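Local coordinates for protein LEC-6 (PDB 3VV1), which binds galactose-containing glycans as a galectin, with a preference for fucose-containing saccharides, at residues 84-89 and 131-136; 76-81 and 97-102; 61-66 and 145-150. One frame throughout, in Å; residues are numbered along the deposited sequence.

Interaction 1. Residues 84-89 and 131-136; sequences VVNNST and ADFVER. With GAL (beta-D-galactopyranose), chain C.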
loop_
_atom_site.group_PDB
_atom_site.type_symbol
_atom_site.label_atom_id
_atom_site.label_comp_id
_atom_site.label_asym_id
_atom_site.label_seq_id
_atom_site.Cartn_x
_atom_site.Cartn_y
_atom_site.Cartn_z
ATOM N N VAL A 84 -14.966 -15.511 21.136
ATOM C CA VAL A 84 -13.713 -14.939 20.597
ATOM C C VAL A 84 -12.636 -15.011 21.636
ATOM O O VAL A 84 -12.896 -14.694 22.797
ATOM C CB VAL A 84 -13.920 -13.472 20.092
ATOM C CG1 VAL A 84 -12.590 -12.771 19.925
ATOM C CG2 VAL A 84 -14.644 -13.508 18.749
ATOM N N VAL A 85 -11.426 -15.466 21.246
ATOM C CA VAL A 85 -10.291 -15.508 22.180
ATOM C C VAL A 85 -9.242 -14.558 21.636
ATOM O O VAL A 85 -8.866 -14.701 20.468
ATOM C CB VAL A 85 -9.700 -16.915 22.295
ATOM C CG1 VAL A 85 -8.407 -16.876 23.131
ATOM C CG2 VAL A 85 -10.758 -17.812 22.972
ATOM N N ASN A 86 -8.811 -13.578 22.420
ATOM C CA ASN A 86 -7.675 -12.762 22.048
ATOM C C ASN A 86 -6.466 -13.157 22.883
ATOM O O ASN A 86 -6.564 -13.451 24.074
ATOM C CB ASN A 86 -7.962 -11.298 22.382
ATOM C CG ASN A 86 -8.965 -10.660 21.430
ATOM O OD1 ASN A 86 -9.108 -11.096 20.300
ATOM N ND2 ASN A 86 -9.609 -9.579 21.868
ATOM N N ASN A 87 -5.322 -13.226 22.231
ATOM C CA ASN A 87 -4.095 -13.476 22.981
ATOM C C ASN A 87 -2.925 -12.930 22.197
ATOM O O ASN A 87 -3.087 -12.221 21.183
ATOM C CB ASN A 87 -3.899 -15.013 23.202
ATOM C CG ASN A 87 -3.091 -15.368 24.435
ATOM O OD1 ASN A 87 -2.447 -14.503 25.009
ATOM N ND2 ASN A 87 -3.093 -16.634 24.818
ATOM N N SER A 88 -1.733 -13.222 22.687
ATOM C CA SER A 88 -0.502 -12.705 22.084
ATOM C C SER A 88 0.619 -13.637 22.507
ATOM O O SER A 88 0.435 -14.472 23.431
ATOM C CB SER A 88 -0.174 -11.328 22.704
ATOM O OG SER A 88 -0.161 -11.367 24.154
ATOM N N THR A 89 1.773 -13.497 21.859
ATOM C CA THR A 89 2.935 -14.231 22.301
ATOM C C THR A 89 4.069 -13.296 22.711
ATOM O O THR A 89 4.163 -12.145 22.250
ATOM C CB THR A 89 3.492 -15.214 21.243
ATOM O OG1 THR A 89 4.072 -14.522 20.130
ATOM C CG2 THR A 89 2.415 -16.190 20.763
ATOM N N ALA A 131 -14.551 -4.938 21.518
ATOM C CA ALA A 131 -13.656 -5.211 22.653
ATOM C C ALA A 131 -12.410 -4.369 22.508
ATOM O O ALA A 131 -12.037 -4.008 21.402
ATOM C CB ALA A 131 -13.226 -6.693 22.653
ATOM N N ASP A 132 -11.766 -4.097 23.625
ATOM C CA ASP A 132 -10.406 -3.597 23.636
ATOM C C ASP A 132 -9.422 -4.714 23.973
ATOM O O ASP A 132 -9.747 -5.665 24.757
ATOM C CB ASP A 132 -10.265 -2.532 24.704
ATOM C CG ASP A 132 -10.715 -1.153 24.226
ATOM O OD1 ASP A 132 -11.101 -0.945 23.062
ATOM O OD2 ASP A 132 -10.644 -0.232 25.080
ATOM N N PHE A 133 -8.211 -4.610 23.392
ATOM C CA PHE A 133 -7.120 -5.501 23.763
ATOM C C PHE A 133 -5.973 -4.588 24.177
ATOM O O PHE A 133 -5.515 -3.769 23.393
ATOM C CB PHE A 133 -6.698 -6.356 22.552
ATOM C CG PHE A 133 -5.577 -7.299 22.860
ATOM C CD1 PHE A 133 -5.808 -8.401 23.644
ATOM C CD2 PHE A 133 -4.284 -7.043 22.387
ATOM C CE1 PHE A 133 -4.762 -9.293 23.924
ATOM C CE2 PHE A 133 -3.246 -7.921 22.652
ATOM C CZ PHE A 133 -3.481 -9.047 23.443
ATOM N N VAL A 134 -5.475 -4.744 25.385
ATOM C CA VAL A 134 -4.336 -3.938 25.841
ATOM C C VAL A 134 -3.071 -4.683 25.424
ATOM O O VAL A 134 -2.808 -5.810 25.945
ATOM C CB VAL A 134 -4.412 -3.754 27.373
ATOM C CG1 VAL A 134 -3.132 -3.086 27.886
ATOM C CG2 VAL A 134 -5.660 -2.951 27.782
ATOM N N GLU A 135 -2.315 -4.132 24.485
ATOM C CA GLU A 135 -1.185 -4.892 23.926
ATOM C C GLU A 135 -0.090 -5.135 25.005
ATOM O O GLU A 135 0.071 -4.372 25.994
ATOM C CB GLU A 135 -0.592 -4.208 22.663
ATOM C CG GLU A 135 0.195 -2.933 22.999
ATOM C CD GLU A 135 0.455 -2.075 21.777
ATOM O OE1 GLU A 135 -0.411 -2.011 20.888
ATOM O OE2 GLU A 135 1.525 -1.418 21.731
ATOM N N ARG A 136 0.605 -6.246 24.830
ATOM C CA ARG A 136 1.626 -6.681 25.772
ATOM C C ARG A 136 3.043 -6.543 25.216
ATOM O O ARG A 136 4.011 -6.712 25.949
ATOM C CB ARG A 136 1.305 -8.152 26.131
ATOM C CG ARG A 136 0.039 -8.349 26.936
ATOM C CD ARG A 136 -0.932 -9.189 26.183
ATOM N NE ARG A 136 -2.144 -9.415 26.935
ATOM C CZ ARG A 136 -2.804 -10.585 26.887
ATOM N NH1 ARG A 136 -2.279 -11.553 26.142
ATOM N NH2 ARG A 136 -3.952 -10.771 27.574
HETATM C C1 GAL C . -4.898 -22.330 21.687
HETATM C C2 GAL C . -5.060 -22.545 20.151
HETATM C C3 GAL C . -4.204 -21.589 19.408
HETATM C C4 GAL C . -4.497 -20.160 19.889
HETATM C C5 GAL C . -4.344 -20.111 21.417
HETATM C C6 GAL C . -4.611 -18.689 21.965
HETATM O O2 GAL C . -4.672 -23.866 19.850
HETATM O O3 GAL C . -4.527 -21.651 17.992
HETATM O O4 GAL C . -5.836 -19.776 19.499
HETATM O O5 GAL C . -5.237 -20.981 22.018
HETATM O O6 GAL C . -4.457 -18.708 23.397
HETATM O O HOH W 1 -9.366 -8.455 24.615
#

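Interaction 2. Residues 76-81 and 97-102; sequences NARFDE and EDRHAN. With FUC (alpha-L-fucopyranose), chain B; GAL (beta-D-galactopyranose), chain C.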
loop_
_atom_site.group_PDB
_atom_site.type_symbol
_atom_site.label_atom_id
_atom_site.label_comp_id
_atom_site.label_asym_id
_atom_site.label_seq_id
_atom_site.Cartn_x
_atom_site.Cartn_y
_atom_site.Cartn_z
ATOM N N ASN A 76 -9.165 -14.598 17.619
ATOM C CA ASN A 76 -9.589 -15.943 17.131
ATOM C C ASN A 76 -11.091 -16.123 17.372
ATOM O O ASN A 76 -11.547 -16.202 18.505
ATOM C CB ASN A 76 -8.794 -16.952 17.938
ATOM C CG ASN A 76 -8.874 -18.414 17.415
ATOM O OD1 ASN A 76 -8.553 -19.330 18.173
ATOM N ND2 ASN A 76 -9.213 -18.640 16.133
ATOM N N ALA A 77 -11.846 -16.146 16.298
ATOM C CA ALA A 77 -13.260 -16.466 16.371
ATOM C C ALA A 77 -13.394 -17.989 16.415
ATOM O O ALA A 77 -12.882 -18.670 15.545
ATOM C CB ALA A 77 -13.953 -15.915 15.098
ATOM N N ARG A 78 -14.134 -18.509 17.395
ATOM C CA ARG A 78 -14.277 -19.963 17.592
ATOM C C ARG A 78 -15.770 -20.333 17.588
ATOM O O ARG A 78 -16.495 -20.109 18.578
ATOM C CB ARG A 78 -13.620 -20.362 18.938
ATOM C CG ARG A 78 -12.139 -19.985 19.001
ATOM C CD ARG A 78 -11.559 -20.526 20.296
ATOM N NE ARG A 78 -10.111 -20.313 20.331
ATOM C CZ ARG A 78 -9.326 -20.757 21.310
ATOM N NH1 ARG A 78 -9.862 -21.427 22.351
ATOM N NH2 ARG A 78 -8.013 -20.553 21.261
ATOM N N PHE A 79 -16.237 -20.906 16.491
ATOM C CA PHE A 79 -17.626 -21.377 16.425
ATOM C C PHE A 79 -17.801 -22.686 17.197
ATOM O O PHE A 79 -18.906 -23.017 17.604
ATOM C CB PHE A 79 -18.031 -21.490 14.947
ATOM C CG PHE A 79 -18.024 -20.156 14.259
ATOM C CD1 PHE A 79 -19.096 -19.263 14.424
ATOM C CD2 PHE A 79 -16.891 -19.727 13.497
ATOM C CE1 PHE A 79 -19.030 -18.000 13.823
ATOM C CE2 PHE A 79 -16.839 -18.461 12.891
ATOM C CZ PHE A 79 -17.924 -17.585 13.066
ATOM N N ASP A 80 -16.707 -23.429 17.418
ATOM C CA ASP A 80 -16.803 -24.675 18.161
ATOM C C ASP A 80 -16.987 -24.363 19.659
ATOM O O ASP A 80 -17.741 -25.045 20.345
ATOM C CB ASP A 80 -15.557 -25.577 17.925
ATOM C CG ASP A 80 -14.231 -24.907 18.375
ATOM O OD1 ASP A 80 -14.088 -23.661 18.204
ATOM O OD2 ASP A 80 -13.359 -25.633 18.874
ATOM N N GLU A 81 -16.311 -23.321 20.130
ATOM C CA GLU A 81 -16.414 -22.914 21.551
ATOM C C GLU A 81 -17.459 -21.803 21.812
ATOM O O GLU A 81 -17.780 -21.532 22.978
ATOM C CB GLU A 81 -15.076 -22.498 22.130
ATOM C CG GLU A 81 -14.075 -23.638 22.166
ATOM C CD GLU A 81 -12.784 -23.305 22.859
ATOM O OE1 GLU A 81 -12.449 -22.132 23.033
ATOM O OE2 GLU A 81 -12.104 -24.248 23.212
ATOM N N GLU A 97 -5.216 -15.506 27.898
ATOM C CA GLU A 97 -6.310 -15.277 26.969
ATOM C C GLU A 97 -7.322 -14.254 27.548
ATOM O O GLU A 97 -7.650 -14.283 28.759
ATOM C CB GLU A 97 -7.074 -16.570 26.698
ATOM C CG GLU A 97 -6.226 -17.553 25.924
ATOM C CD GLU A 97 -6.952 -18.880 25.677
ATOM O OE1 GLU A 97 -7.976 -19.165 26.347
ATOM O OE2 GLU A 97 -6.436 -19.641 24.849
ATOM N N ASP A 98 -7.819 -13.396 26.659
ATOM C CA ASP A 98 -9.039 -12.623 26.935
ATOM C C ASP A 98 -10.156 -13.326 26.190
ATOM O O ASP A 98 -10.048 -13.526 24.947
ATOM C CB ASP A 98 -8.992 -11.180 26.408
ATOM C CG ASP A 98 -8.005 -10.290 27.125
ATOM O OD1 ASP A 98 -7.607 -10.604 28.276
ATOM O OD2 ASP A 98 -7.685 -9.224 26.517
ATOM N N ARG A 99 -11.239 -13.656 26.877
ATOM C CA ARG A 99 -12.351 -14.342 26.214
ATOM C C ARG A 99 -13.550 -13.428 26.118
ATOM O O ARG A 99 -13.917 -12.799 27.107
ATOM C CB ARG A 99 -12.699 -15.624 26.953
ATOM C CG ARG A 99 -11.503 -16.571 26.877
ATOM C CD ARG A 99 -11.700 -17.985 27.403
ATOM N NE ARG A 99 -12.532 -18.780 26.518
ATOM C CZ ARG A 99 -12.114 -19.813 25.768
ATOM N NH1 ARG A 99 -10.850 -20.206 25.718
ATOM N NH2 ARG A 99 -12.986 -20.433 25.036
ATOM N N HIS A 100 -14.212 -13.408 24.962
ATOM C CA HIS A 100 -15.389 -12.549 24.689
ATOM C C HIS A 100 -16.443 -13.405 24.054
ATOM O O HIS A 100 -16.168 -14.554 23.599
ATOM C CB HIS A 100 -14.980 -11.457 23.677
ATOM C CG HIS A 100 -13.881 -10.601 24.210
ATOM N ND1 HIS A 100 -14.119 -9.609 25.103
ATOM C CD2 HIS A 100 -12.513 -10.600 23.947
ATOM C CE1 HIS A 100 -12.939 -8.996 25.395
ATOM N NE2 HIS A 100 -11.952 -9.609 24.712
ATOM N N ALA A 101 -17.624 -12.859 23.984
ATOM C CA ALA A 101 -18.683 -13.514 23.219
ATOM C C ALA A 101 -18.273 -13.522 21.750
ATOM O O ALA A 101 -17.377 -12.764 21.299
ATOM C CB ALA A 101 -20.002 -12.786 23.406
ATOM N N ASN A 102 -18.893 -14.417 20.991
ATOM C CA ASN A 102 -18.613 -14.486 19.543
ATOM C C ASN A 102 -19.648 -13.613 18.834
ATOM O O ASN A 102 -20.862 -13.920 18.871
ATOM C CB ASN A 102 -18.723 -15.941 19.049
ATOM C CG ASN A 102 -18.349 -16.086 17.583
ATOM O OD1 ASN A 102 -18.074 -15.098 16.888
ATOM N ND2 ASN A 102 -18.415 -17.314 17.068
HETATM C C1 FUC B . -7.861 -25.358 23.603
HETATM C C2 FUC B . -8.355 -23.863 23.856
HETATM C C3 FUC B . -7.214 -22.985 24.465
HETATM C C4 FUC B . -5.809 -23.261 23.857
HETATM C C5 FUC B . -5.336 -24.674 24.248
HETATM C C6 FUC B . -3.986 -24.867 23.585
HETATM O O1 FUC B . -8.720 -26.294 24.237
HETATM O O2 FUC B . -9.721 -23.694 24.560
HETATM O O3 FUC B . -7.592 -21.695 24.150
HETATM O O4 FUC B . -5.857 -23.141 22.344
HETATM O O5 FUC B . -6.330 -25.631 23.712
HETATM C C1 GAL C . -4.898 -22.330 21.687
HETATM C C2 GAL C . -5.060 -22.545 20.151
HETATM C C3 GAL C . -4.204 -21.589 19.408
HETATM C C4 GAL C . -4.497 -20.160 19.889
HETATM C C5 GAL C . -4.344 -20.111 21.417
HETATM C C6 GAL C . -4.611 -18.689 21.965
HETATM O O2 GAL C . -4.672 -23.866 19.850
HETATM O O3 GAL C . -4.527 -21.651 17.992
HETATM O O4 GAL C . -5.836 -19.776 19.499
HETATM O O5 GAL C . -5.237 -20.981 22.018
HETATM O O6 GAL C . -4.457 -18.708 23.397
#

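Interaction 3. Residues 61-66 and 145-150; sequences FHINLR and IEIEGG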
loop_
_atom_site.group_PDB
_atom_site.type_symbol
_atom_site.label_atom_id
_atom_site.label_comp_id
_atom_site.label_asym_id
_atom_site.label_seq_id
_atom_site.Cartn_x
_atom_site.Cartn_y
_atom_site.Cartn_z
ATOM N N PHE A 61 -11.483 -19.090 12.798
ATOM C CA PHE A 61 -10.616 -18.327 11.933
ATOM C C PHE A 61 -9.889 -17.356 12.831
ATOM O O PHE A 61 -10.323 -17.044 13.964
ATOM C CB PHE A 61 -11.373 -17.583 10.780
ATOM C CG PHE A 61 -12.247 -16.413 11.223
ATOM C CD1 PHE A 61 -11.725 -15.137 11.362
ATOM C CD2 PHE A 61 -13.627 -16.612 11.414
ATOM C CE1 PHE A 61 -12.558 -14.063 11.699
ATOM C CE2 PHE A 61 -14.469 -15.542 11.799
ATOM C CZ PHE A 61 -13.919 -14.262 11.927
ATOM N N HIS A 62 -8.779 -16.842 12.340
ATOM C CA HIS A 62 -8.087 -15.818 13.154
ATOM C C HIS A 62 -7.432 -14.773 12.304
ATOM O O HIS A 62 -7.161 -14.989 11.115
ATOM C CB HIS A 62 -7.072 -16.456 14.148
ATOM C CG HIS A 62 -5.971 -17.189 13.488
ATOM N ND1 HIS A 62 -6.016 -18.530 13.243
ATOM C CD2 HIS A 62 -4.766 -16.740 12.965
ATOM C CE1 HIS A 62 -4.874 -18.907 12.669
ATOM N NE2 HIS A 62 -4.116 -17.819 12.479
ATOM N N ILE A 63 -7.178 -13.612 12.954
ATOM C CA ILE A 63 -6.334 -12.556 12.389
ATOM C C ILE A 63 -5.164 -12.420 13.340
ATOM O O ILE A 63 -5.375 -12.276 14.539
ATOM C CB ILE A 63 -7.109 -11.230 12.324
ATOM C CG1 ILE A 63 -8.225 -11.221 11.261
ATOM C CG2 ILE A 63 -6.138 -10.123 11.970
ATOM C CD1 ILE A 63 -9.531 -11.766 11.656
ATOM N N ASN A 64 -3.947 -12.485 12.815
ATOM C CA ASN A 64 -2.708 -12.180 13.616
ATOM C C ASN A 64 -2.084 -10.877 13.174
ATOM O O ASN A 64 -1.881 -10.681 11.964
ATOM C CB ASN A 64 -1.657 -13.271 13.457
ATOM C CG ASN A 64 -2.038 -14.561 14.146
ATOM O OD1 ASN A 64 -2.755 -14.560 15.148
ATOM N ND2 ASN A 64 -1.605 -15.672 13.577
ATOM N N LEU A 65 -1.779 -9.999 14.141
ATOM C CA LEU A 65 -0.948 -8.807 13.870
ATOM C C LEU A 65 0.416 -9.177 14.431
ATOM O O LEU A 65 0.552 -9.328 15.668
ATOM C CB LEU A 65 -1.543 -7.577 14.570
ATOM C CG LEU A 65 -3.017 -7.281 14.312
ATOM C CD1 LEU A 65 -3.489 -6.052 15.113
ATOM C CD2 LEU A 65 -3.322 -7.120 12.819
ATOM N N ARG A 66 1.367 -9.445 13.553
ATOM C CA ARG A 66 2.643 -10.116 13.942
ATOM C C ARG A 66 3.789 -9.123 13.788
ATOM O O ARG A 66 3.849 -8.408 12.765
ATOM C CB ARG A 66 3.019 -11.284 12.974
ATOM C CG ARG A 66 2.001 -12.375 13.002
ATOM C CD ARG A 66 2.480 -13.495 12.095
ATOM N NE ARG A 66 3.353 -14.177 12.958
ATOM C CZ ARG A 66 3.192 -15.418 13.430
ATOM N NH1 ARG A 66 2.173 -16.203 13.106
ATOM N NH2 ARG A 66 4.083 -15.833 14.258
ATOM N N ILE A 145 0.184 -8.745 8.580
ATOM C CA ILE A 145 -1.181 -9.059 8.931
ATOM C C ILE A 145 -1.488 -10.434 8.310
ATOM O O ILE A 145 -1.375 -10.605 7.083
ATOM C CB ILE A 145 -2.122 -7.953 8.423
ATOM C CG1 ILE A 145 -1.825 -6.635 9.210
ATOM C CG2 ILE A 145 -3.610 -8.354 8.569
ATOM C CD1 ILE A 145 -2.392 -5.460 8.496
ATOM N N GLU A 146 -1.840 -11.401 9.172
ATOM C CA GLU A 146 -2.156 -12.769 8.698
ATOM C C GLU A 146 -3.618 -13.100 8.956
ATOM O O GLU A 146 -4.107 -12.858 10.061
ATOM C CB GLU A 146 -1.227 -13.738 9.442
ATOM C CG GLU A 146 -1.339 -15.212 9.151
ATOM C CD GLU A 146 -0.251 -15.951 9.937
ATOM O OE1 GLU A 146 -0.085 -15.641 11.156
ATOM O OE2 GLU A 146 0.461 -16.824 9.341
ATOM N N ILE A 147 -4.306 -13.657 7.972
ATOM C CA ILE A 147 -5.713 -14.029 8.141
ATOM C C ILE A 147 -5.797 -15.497 7.709
ATOM O O ILE A 147 -5.398 -15.859 6.584
ATOM C CB ILE A 147 -6.642 -13.153 7.270
ATOM C CG1 ILE A 147 -6.417 -11.659 7.648
ATOM C CG2 ILE A 147 -8.124 -13.590 7.562
ATOM C CD1 ILE A 147 -7.137 -10.705 6.725
ATOM N N GLU A 148 -6.274 -16.351 8.617
ATOM C CA GLU A 148 -6.324 -17.799 8.315
ATOM C C GLU A 148 -7.607 -18.417 8.815
ATOM O O GLU A 148 -8.268 -17.890 9.734
ATOM C CB GLU A 148 -5.166 -18.546 9.008
ATOM C CG GLU A 148 -3.805 -18.013 8.593
ATOM C CD GLU A 148 -2.634 -18.920 8.956
ATOM O OE1 GLU A 148 -2.686 -19.691 9.920
ATOM O OE2 GLU A 148 -1.601 -18.824 8.265
ATOM N N GLY A 149 -7.908 -19.576 8.252
ATOM C CA GLY A 149 -8.987 -20.422 8.818
ATOM C C GLY A 149 -10.272 -20.305 8.023
ATOM O O GLY A 149 -10.250 -20.002 6.805
ATOM N N GLY A 150 -11.393 -20.553 8.693
ATOM C CA GLY A 150 -12.688 -20.627 7.967
ATOM C C GLY A 150 -13.290 -19.266 7.759
ATOM O O GLY A 150 -14.250 -18.848 8.446
#

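Interaction 1. Residues 84-89 and 131-136
Arg136 bends at chi2 (119°), bringing its CD to 3.1 Å from Ser88 OG, while Asn87 keeps CG anti to its backbone N (chi1 -153°); its CB leads away from 131-136, yet the amide end comes back toward the arginine. Two acceptors share Arg136 NH1, both in the guanidinium plane: Ser88 OG lies 2.9 Å from Arg136 NH1, and Asn87 OD1 lies 3.2 Å from the same nitrogen in a more bent bond. The Asn87 amide stands almost perpendicular to the guanidinium. Asn87 ND2 meets GAL O6 at 2.9 Å in a nearly straight bond (173°) and has a second partner in Gln95 O, so the amide is fixed from more than one side. Outside the two segments, Gln95 OE1 also bonds Ser88 OG and Ser96 O bonds Arg136 NH2. Against one face of the guanidinium, Phe133 CE1 sits over its centre, 3.8 Å from the plane. The same ring touches Asn86, whose CB is 3.8 Å from Phe133 CD1, and a water bridges Asn86 ND2 to Asp132 O. Strand 83-90 of one sheet thus faces strand 128-134 of the other, as in the galectin beta-sandwich, and Arg136 probably helps, from the second shell, to orient a galactose-binding asparagine.

Interaction 2. Residues 76-81 and 97-102
Glu81 and Arg99 form a salt bridge at the surface, between the turn that follows strand 71-78 and strand 98-100; both strands flank strand 83-90 in the sugar-binding sheet. Arg99 NH2 gives a hydrogen to Glu81 OE1 at 2.7 Å, and the two side chains cross at about a right angle. Arg78 NH1 also reaches Glu81 OE1, at 2.8 Å, from the opposite face of the carboxylate, leaving that oxygen gripped between two arginines. Arg99 bends at chi3 (72°), and its NH1 bonds Glu97 OE1 at 3.1 Å, which extends the network to four charged residues.

Arg78 runs extended from CG to NE, and its NE is held by Asn76 OD1. At the far edge of the guanidinium lie both sugars: Arg78 NH2 bonds GAL O4 at 2.9 Å, and Arg78 NH1 bonds FUC O3 at 2.9 Å. The carboxylates accept from the sugars, GAL O6 donating to Glu97 OE2, and FUC O2 donating to Glu81 OE2 at 2.8 Å. Away from the glycan, Asn102 ND2 packs obliquely on Phe79, 3.4 Å from CD1, while its OD1 accepts from Phe104 N.

Arg78 and Arg99 bring like charges within 3.7 Å at their NH1 atoms, a repulsion that Glu81 and Glu97 probably offset, an arrangement consistent with donors and acceptors held in place for galactose and fucose together.

Interaction 3. Residues 61-66 and 145-150
Ile145 lies beside Leu65 with both side chains pointing the same way, its CG1 3.9 Å from Leu65 CD2. The two residues form a non-hydrogen-bonded pair of the antiparallel sheet, and Ile145 CA adds a CA-H...O contact to Asn64 O.

Glu146 follows on the other face and does the most polar work. Its backbone makes a reciprocal pair of hydrogen bonds with Asn64. Its side chain, with CG anti to the backbone N (chi1 180°) and extended beyond, stands alongside Asn64 and carries OE1 to two donors. Asn64 ND2 meets Glu146 OE1 at 2.9 Å, from above the carboxylate plane, in an almost straight bond (174°). Arg66 NH1 meets the syn lone pair of Glu146 OE1 at 3.0 Å, completing a salt bridge. The amide that Glu146 holds in this way uses its own oxygen, Asn64 OD1, to bond His74 ND1, and His74 contacts galactose through NE2, so Glu146 and Asn64 form outer shells behind the sugar.

Ile147 returns to the apolar face, its CG1 4.1 Å from Ile63 CG1. Glu148 is the second hydrogen-bonded partner, exchanging backbone bonds with His62, and its CB packs 3.7 Å from His62 CE1. At Gly149 the strands draw close, 4.1 Å from its CA to Phe61 CA, and the backbone takes a conformation (phi 102°) suited to glycine. Gly150 N then lies 3.6 Å from Phe61 CB.

Strand 60-66 is bordered on its other side by strand 71-78, and strand 144-149 by strand 35-38. The isoleucine face packs against strands 46-54 and 151-159 of the opposing sheet, with Leu50 touching both Ile63 and Ile147, while Phe24 of the second subunit packs on Ile145.

Interaction 2 is the surface contact, charged and directly engaged with both sugars; interaction 1 is buried and meets only galactose, through one asparagine; interaction 3 is partly buried and touches neither sugar. Interactions 2 and 3 meet where strands 71-78 and 60-66 pair, with Asn76 ND2 and Ala77 N both bonding Phe61 O. Interactions 1 and 2 join through strand 83-90, which pairs with 71-78 on one side and 98-100 on the other. Interaction 3 is regular backbone pairing within one sheet, whereas interaction 1 spans the two sheets by side chains and a water. Interaction 3 has an apolar face turned to the core and a polar face with its own salt bridge, whereas interaction 2 is mostly charged.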